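Local atomic coordinates of xyloglucanase (Paenibacillus pabuli, PDB entry 2JEP), a protein that hydrolyses xyloglucan, a polysaccharide of the plant cell wall, as a family 5 glycoside hydrolase with a TIM-barrel fold. Residues A[265-279]-A[291-305]. Sequence-based numbering, arbitrary orientation. Where two conformers were deposited one is given.
Sequences YYSPWDFAGEENGNI and KKSTWGQEDYLESQF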
loop_
_atom_site.group_PDB
_atom_site.type_symbol
_atom_site.label_atom_id
_atom_site.label_comp_id
_atom_site.label_asym_id
_atom_site.label_seq_id
_atom_site.Cartn_x
_atom_site.Cartn_y
_atom_site.Cartn_z
ATOM N N TYR A 265 1.753 0.183 8.469
ATOM C CA TYR A 265 1.787 0.439 9.904
ATOM C C TYR A 265 0.463 0.100 10.566
ATOM O O TYR A 265 -0.552 0.747 10.304
ATOM C CB TYR A 265 2.125 1.900 10.171
ATOM C CG TYR A 265 2.518 2.182 11.601
ATOM C CD1 TYR A 265 3.788 1.872 12.048
ATOM C CD2 TYR A 265 1.610 2.697 12.529
ATOM C CE1 TYR A 265 4.148 2.114 13.369
ATOM C CE2 TYR A 265 1.976 2.933 13.835
ATOM C CZ TYR A 265 3.242 2.642 14.242
ATOM O OH TYR A 265 3.645 2.869 15.548
ATOM N N TYR A 266 0.498 -0.902 11.440
ATOM C CA TYR A 266 -0.661 -1.336 12.197
ATOM C C TYR A 266 -0.249 -1.629 13.650
ATOM O O TYR A 266 -0.824 -2.516 14.288
ATOM C CB TYR A 266 -1.262 -2.587 11.577
ATOM C CG TYR A 266 -1.842 -2.456 10.171
ATOM C CD1 TYR A 266 -3.124 -2.007 9.977
ATOM C CD2 TYR A 266 -1.121 -2.842 9.066
ATOM C CE1 TYR A 266 -3.688 -1.984 8.720
ATOM C CE2 TYR A 266 -1.667 -2.813 7.802
ATOM C CZ TYR A 266 -2.944 -2.360 7.626
ATOM O OH TYR A 266 -3.564 -2.377 6.397
ATOM N N SER A 267 0.731 -0.891 14.158
ATOM C CA SER A 267 1.213 -1.139 15.513
ATOM C C SER A 267 0.560 -0.214 16.514
ATOM O O SER A 267 0.333 0.945 16.216
ATOM C CB SER A 267 2.719 -0.939 15.591
ATOM O OG SER A 267 3.418 -1.878 14.777
ATOM N N PRO A 268 0.276 -0.711 17.723
ATOM C CA PRO A 268 0.403 -2.077 18.178
ATOM C C PRO A 268 -0.750 -2.926 17.693
ATOM O O PRO A 268 -1.906 -2.513 17.750
ATOM C CB PRO A 268 0.379 -1.944 19.711
ATOM C CG PRO A 268 -0.498 -0.744 19.937
ATOM C CD PRO A 268 -0.304 0.170 18.765
ATOM N N TRP A 269 -0.426 -4.122 17.212
ATOM C CA TRP A 269 -1.424 -4.978 16.570
ATOM C C TRP A 269 -2.567 -5.331 17.493
ATOM O O TRP A 269 -3.709 -5.456 17.057
ATOM C CB TRP A 269 -0.760 -6.265 16.096
ATOM C CG TRP A 269 -1.660 -7.174 15.316
ATOM C CD1 TRP A 269 -2.143 -8.386 15.717
ATOM C CD2 TRP A 269 -2.195 -6.932 14.011
ATOM N NE1 TRP A 269 -2.951 -8.918 14.737
ATOM C CE2 TRP A 269 -3.008 -8.040 13.687
ATOM C CE3 TRP A 269 -2.105 -5.865 13.096
ATOM C CZ2 TRP A 269 -3.664 -8.151 12.461
ATOM C CZ3 TRP A 269 -2.773 -5.981 11.872
ATOM C CH2 TRP A 269 -3.531 -7.130 11.572
ATOM N N ASP A 270 -2.289 -5.501 18.780
ATOM C CA ASP A 270 -3.329 -5.869 19.706
ATOM C C ASP A 270 -4.494 -4.875 19.693
ATOM O O ASP A 270 -5.651 -5.287 19.796
ATOM C CB ASP A 270 -2.786 -6.202 21.111
ATOM C CG ASP A 270 -2.034 -5.068 21.823
ATOM O OD1 ASP A 270 -1.855 -3.967 21.283
ATOM O OD2 ASP A 270 -1.576 -5.368 22.973
ATOM N N PHE A 271 -4.180 -3.594 19.513
ATOM C CA PHE A 271 -5.199 -2.576 19.297
ATOM C C PHE A 271 -5.743 -2.554 17.883
ATOM O O PHE A 271 -6.956 -2.554 17.672
ATOM C CB PHE A 271 -4.627 -1.180 19.637
ATOM C CG PHE A 271 -5.521 -0.041 19.241
ATOM C CD1 PHE A 271 -6.729 0.166 19.880
ATOM C CD2 PHE A 271 -5.189 0.777 18.174
ATOM C CE1 PHE A 271 -7.590 1.197 19.480
ATOM C CE2 PHE A 271 -6.041 1.790 17.752
ATOM C CZ PHE A 271 -7.258 2.001 18.408
ATOM N N ALA A 272 -4.826 -2.481 16.915
ATOM C CA ALA A 272 -5.201 -2.097 15.562
ATOM C C ALA A 272 -5.790 -3.216 14.728
ATOM O O ALA A 272 -6.637 -2.948 13.856
ATOM C CB ALA A 272 -4.009 -1.493 14.830
ATOM N N GLY A 273 -5.317 -4.442 14.937
ATOM C CA GLY A 273 -5.710 -5.522 14.048
ATOM C C GLY A 273 -6.170 -6.825 14.675
ATOM O O GLY A 273 -6.812 -7.644 13.998
ATOM N N GLU A 274 -5.837 -7.066 15.941
ATOM C CA GLU A 274 -6.209 -8.337 16.567
ATOM C C GLU A 274 -7.728 -8.388 16.802
ATOM O O GLU A 274 -8.297 -7.481 17.409
ATOM C CB GLU A 274 -5.461 -8.501 17.890
ATOM C CG GLU A 274 -5.697 -9.821 18.566
ATOM C CD GLU A 274 -4.922 -10.039 19.851
ATOM O OE1 GLU A 274 -4.187 -9.137 20.237
ATOM O OE2 GLU A 274 -5.098 -11.104 20.488
ATOM N N GLU A 275 -8.364 -9.448 16.300
ATOM C CA GLU A 275 -9.823 -9.535 16.222
ATOM C C GLU A 275 -10.441 -10.070 17.520
ATOM O O GLU A 275 -11.056 -11.141 17.564
ATOM C CB GLU A 275 -10.227 -10.358 14.989
ATOM C CG GLU A 275 -9.918 -9.661 13.663
ATOM C CD GLU A 275 -10.467 -10.394 12.453
ATOM O OE1 GLU A 275 -10.606 -11.627 12.535
ATOM O OE2 GLU A 275 -10.792 -9.721 11.433
ATOM N N ASN A 276 -10.261 -9.293 18.575
ATOM C CA ASN A 276 -10.921 -9.532 19.844
ATOM C C ASN A 276 -10.944 -8.228 20.632
ATOM O O ASN A 276 -10.464 -7.182 20.169
ATOM C CB ASN A 276 -10.276 -10.693 20.614
ATOM C CG ASN A 276 -8.847 -10.422 20.987
ATOM O OD1 ASN A 276 -8.516 -9.351 21.494
ATOM N ND2 ASN A 276 -7.976 -11.408 20.744
ATOM N N GLY A 277 -11.563 -8.287 21.804
ATOM C CA GLY A 277 -11.748 -7.090 22.623
ATOM C C GLY A 277 -10.746 -6.880 23.720
ATOM O O GLY A 277 -10.968 -6.046 24.595
ATOM N N ASN A 278 -9.605 -7.569 23.647
ATOM C CA ASN A 278 -8.612 -7.420 24.722
ATOM C C ASN A 278 -8.156 -5.960 24.844
ATOM O O ASN A 278 -8.051 -5.419 25.950
ATOM C CB ASN A 278 -7.381 -8.297 24.487
ATOM C CG ASN A 278 -7.684 -9.787 24.492
ATOM O OD1 ASN A 278 -8.741 -10.222 24.960
ATOM N ND2 ASN A 278 -6.706 -10.585 24.017
ATOM N N ILE A 279 -7.857 -5.327 23.710
ATOM C CA ILE A 279 -7.337 -3.962 23.663
ATOM C C ILE A 279 -8.212 -3.175 22.688
ATOM O O ILE A 279 -8.307 -3.504 21.496
ATOM C CB ILE A 279 -5.870 -3.932 23.185
ATOM C CG1 ILE A 279 -4.966 -4.765 24.102
ATOM C CG2 ILE A 279 -5.382 -2.488 23.062
ATOM C CD1 ILE A 279 -4.887 -4.300 25.575
ATOM N N LYS A 291 -7.725 -1.653 28.975
ATOM C CA LYS A 291 -8.157 -1.720 27.583
ATOM C C LYS A 291 -7.158 -1.075 26.625
ATOM O O LYS A 291 -7.452 -0.904 25.447
ATOM C CB LYS A 291 -9.548 -1.100 27.456
ATOM C CG LYS A 291 -10.575 -1.749 28.398
ATOM C CD LYS A 291 -11.979 -1.135 28.228
ATOM C CE LYS A 291 -12.996 -1.708 29.193
ATOM N NZ LYS A 291 -14.388 -1.237 28.904
ATOM N N LYS A 292 -5.980 -0.723 27.141
ATOM C CA LYS A 292 -4.940 -0.000 26.406
ATOM C C LYS A 292 -3.702 -0.886 26.364
ATOM O O LYS A 292 -3.391 -1.573 27.353
ATOM C CB LYS A 292 -4.609 1.304 27.139
ATOM C CG LYS A 292 -3.636 2.205 26.442
ATOM C CD LYS A 292 -3.260 3.400 27.340
ATOM C CE LYS A 292 -2.479 4.426 26.589
ATOM N NZ LYS A 292 -2.072 5.601 27.455
ATOM N N SER A 293 -2.972 -0.877 25.251
ATOM C CA SER A 293 -1.736 -1.652 25.169
ATOM C C SER A 293 -0.720 -1.122 26.186
ATOM O O SER A 293 -0.856 -0.017 26.712
ATOM C CB SER A 293 -1.127 -1.543 23.768
ATOM O OG SER A 293 -2.082 -1.815 22.758
ATOM N N THR A 294 0.325 -1.906 26.423
ATOM C CA THR A 294 1.406 -1.495 27.329
ATOM C C THR A 294 2.604 -0.934 26.574
ATOM O O THR A 294 3.589 -0.535 27.195
ATOM C CB THR A 294 1.850 -2.660 28.205
ATOM O OG1 THR A 294 2.153 -3.771 27.377
ATOM C CG2 THR A 294 0.737 -3.027 29.188
ATOM N N TRP A 295 2.514 -0.871 25.244
ATOM C CA TRP A 295 3.596 -0.396 24.401
ATOM C C TRP A 295 2.934 0.144 23.105
ATOM O O TRP A 295 1.715 0.074 22.941
ATOM C CB TRP A 295 4.592 -1.528 24.091
ATOM C CG TRP A 295 3.992 -2.571 23.182
ATOM C CD1 TRP A 295 3.130 -3.562 23.539
ATOM C CD2 TRP A 295 4.146 -2.678 21.749
ATOM N NE1 TRP A 295 2.746 -4.290 22.438
ATOM C CE2 TRP A 295 3.358 -3.771 21.328
ATOM C CE3 TRP A 295 4.884 -1.972 20.791
ATOM C CZ2 TRP A 295 3.276 -4.171 19.988
ATOM C CZ3 TRP A 295 4.784 -2.366 19.472
ATOM C CH2 TRP A 295 3.991 -3.463 19.082
ATOM N N GLY A 296 3.747 0.710 22.231
ATOM C CA GLY A 296 3.253 1.081 20.915
ATOM C C GLY A 296 2.463 2.377 20.864
ATOM O O GLY A 296 1.666 2.600 19.943
ATOM N N GLN A 297 2.717 3.263 21.813
ATOM C CA GLN A 297 1.960 4.492 21.939
ATOM C C GLN A 297 2.617 5.608 21.149
ATOM O O GLN A 297 3.379 5.347 20.206
ATOM C CB GLN A 297 1.773 4.837 23.412
ATOM C CG GLN A 297 1.146 3.685 24.168
ATOM C CD GLN A 297 -0.259 3.336 23.667
ATOM O OE1 GLN A 297 -1.143 4.214 23.628
ATOM N NE2 GLN A 297 -0.469 2.080 23.262
ATOM N N GLU A 298 2.345 6.859 21.507
ATOM C CA GLU A 298 2.803 8.005 20.718
ATOM C C GLU A 298 4.320 8.034 20.570
ATOM O O GLU A 298 4.837 8.449 19.520
ATOM C CB GLU A 298 2.344 9.305 21.392
ATOM C CG GLU A 298 0.831 9.571 21.369
ATOM C CD GLU A 298 0.058 9.038 22.572
ATOM O OE1 GLU A 298 0.486 8.057 23.222
ATOM O OE2 GLU A 298 -1.006 9.648 22.849
ATOM N N ASP A 299 5.027 7.642 21.625
ATOM C CA ASP A 299 6.489 7.614 21.583
ATOM C C ASP A 299 7.037 6.618 20.572
ATOM O O ASP A 299 8.027 6.897 19.874
ATOM C CB ASP A 299 7.107 7.398 22.980
ATOM C CG ASP A 299 6.492 6.212 23.782
ATOM O OD1 ASP A 299 5.521 5.543 23.333
ATOM O OD2 ASP A 299 7.028 5.919 24.901
ATOM N N TYR A 300 6.386 5.475 20.492
ATOM C CA TYR A 300 6.766 4.440 19.527
ATOM C C TYR A 300 6.494 4.876 18.101
ATOM O O TYR A 300 7.331 4.726 17.210
ATOM C CB TYR A 300 6.039 3.144 19.867
ATOM C CG TYR A 300 6.408 2.004 18.967
ATOM C CD1 TYR A 300 7.579 1.321 19.156
ATOM C CD2 TYR A 300 5.580 1.603 17.950
ATOM C CE1 TYR A 300 7.926 0.265 18.334
ATOM C CE2 TYR A 300 5.922 0.552 17.104
ATOM C CZ TYR A 300 7.078 -0.125 17.315
ATOM O OH TYR A 300 7.407 -1.161 16.468
ATOM N N LEU A 301 5.327 5.468 17.881
ATOM C CA LEU A 301 4.979 5.985 16.575
ATOM C C LEU A 301 6.020 7.018 16.118
ATOM O O LEU A 301 6.475 6.991 14.966
ATOM C CB LEU A 301 3.579 6.591 16.631
ATOM C CG LEU A 301 3.093 7.384 15.429
ATOM C CD1 LEU A 301 3.092 6.543 14.141
ATOM C CD2 LEU A 301 1.715 7.937 15.712
ATOM N N GLU A 302 6.385 7.919 17.019
ATOM C CA GLU A 302 7.442 8.898 16.726
ATOM C C GLU A 302 8.760 8.252 16.297
ATOM O O GLU A 302 9.339 8.639 15.269
ATOM C CB GLU A 302 7.626 9.805 17.952
ATOM C CG GLU A 302 8.903 10.647 17.962
ATOM C CD GLU A 302 9.009 11.681 16.866
ATOM O OE1 GLU A 302 7.965 12.206 16.392
ATOM O OE2 GLU A 302 10.168 11.986 16.461
ATOM N N SER A 303 9.248 7.296 17.078
ATOM C CA SER A 303 10.516 6.613 16.783
ATOM C C SER A 303 10.458 5.895 15.438
ATOM O O SER A 303 11.391 5.939 14.634
ATOM C CB SER A 303 10.824 5.581 17.879
ATOM O OG SER A 303 12.051 4.902 17.628
ATOM N N GLN A 304 9.358 5.186 15.212
ATOM C CA GLN A 304 9.210 4.436 13.989
ATOM C C GLN A 304 9.257 5.333 12.762
ATOM O O GLN A 304 9.983 5.078 11.800
ATOM C CB GLN A 304 7.902 3.643 14.029
ATOM C CG GLN A 304 7.940 2.475 14.976
ATOM C CD GLN A 304 8.694 1.322 14.417
ATOM O OE1 GLN A 304 8.241 0.722 13.431
ATOM N NE2 GLN A 304 9.835 1.026 14.996
ATOM N N PHE A 305 8.416 6.355 12.733
ATOM C CA PHE A 305 8.352 7.195 11.545
ATOM C C PHE A 305 9.610 8.036 11.399
ATOM O O PHE A 305 10.098 8.232 10.268
ATOM C CB PHE A 305 7.085 8.050 11.524
ATOM C CG PHE A 305 5.825 7.311 11.102
ATOM C CD1 PHE A 305 5.718 5.929 11.194
ATOM C CD2 PHE A 305 4.735 8.021 10.627
ATOM C CE1 PHE A 305 4.552 5.288 10.821
ATOM C CE2 PHE A 305 3.551 7.385 10.260
ATOM C CZ PHE A 305 3.474 6.008 10.356
HETATM O O HOH W 1 1.586 3.222 17.249
HETATM O O HOH W 2 5.474 -3.189 15.924
HETATM O O HOH W 3 -0.170 -4.520 25.201
HETATM O O HOH W 4 1.001 -6.581 22.316
#
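Y265 and F305 form an edge-to-face aromatic pair. The edge of F305 meets one face of the Y265 ring, with centroids 5.1 Å apart and planes at 76°. L301 adds its CD1, 3.8 Å from Y265 CE2. The Y265 side chain extends with CG anti to the backbone N (chi1 -166°), which carries OH past the backbone of L301 to the edge of the Y300 ring.

A second apolar contact lies nearer the surface. P268, which follows a cis peptide bond, sets CB over the six-membered ring of W295, a CH-pi contact 21° off the ring normal. G296 lies close against P268; a CB on it would clash with P268 CB.

One direct hydrogen bond crosses the contact. S293 OG donates to D270 OD1 at 2.6 Å, from above the carboxylate plane. I279 CG2 lies against the same hydroxyl, 3.4 Å from S293 OG. D270 OD2 accepts from a water that itself accepts from T294 N, and more weakly from one that accepts from W295 NE1. Another water accepts from Y265 OH at 2.7 Å and donates to S267 O and G296 O, so it ties both backbones together. A leucine in place of Y265 would probably cost this water its donor and leave the F305 edge without an aromatic face.

Both segments belong to the connection between the sixth and seventh parallel strands, 259-265 and 319-324, of the eight-stranded TIM barrel. The contact joins the loop and short helix 269-272 to loop 291-297 and the start of helix 298-313. Helix 336-353, helix 231-235 and strand 319-324 pack around Y265 and F305.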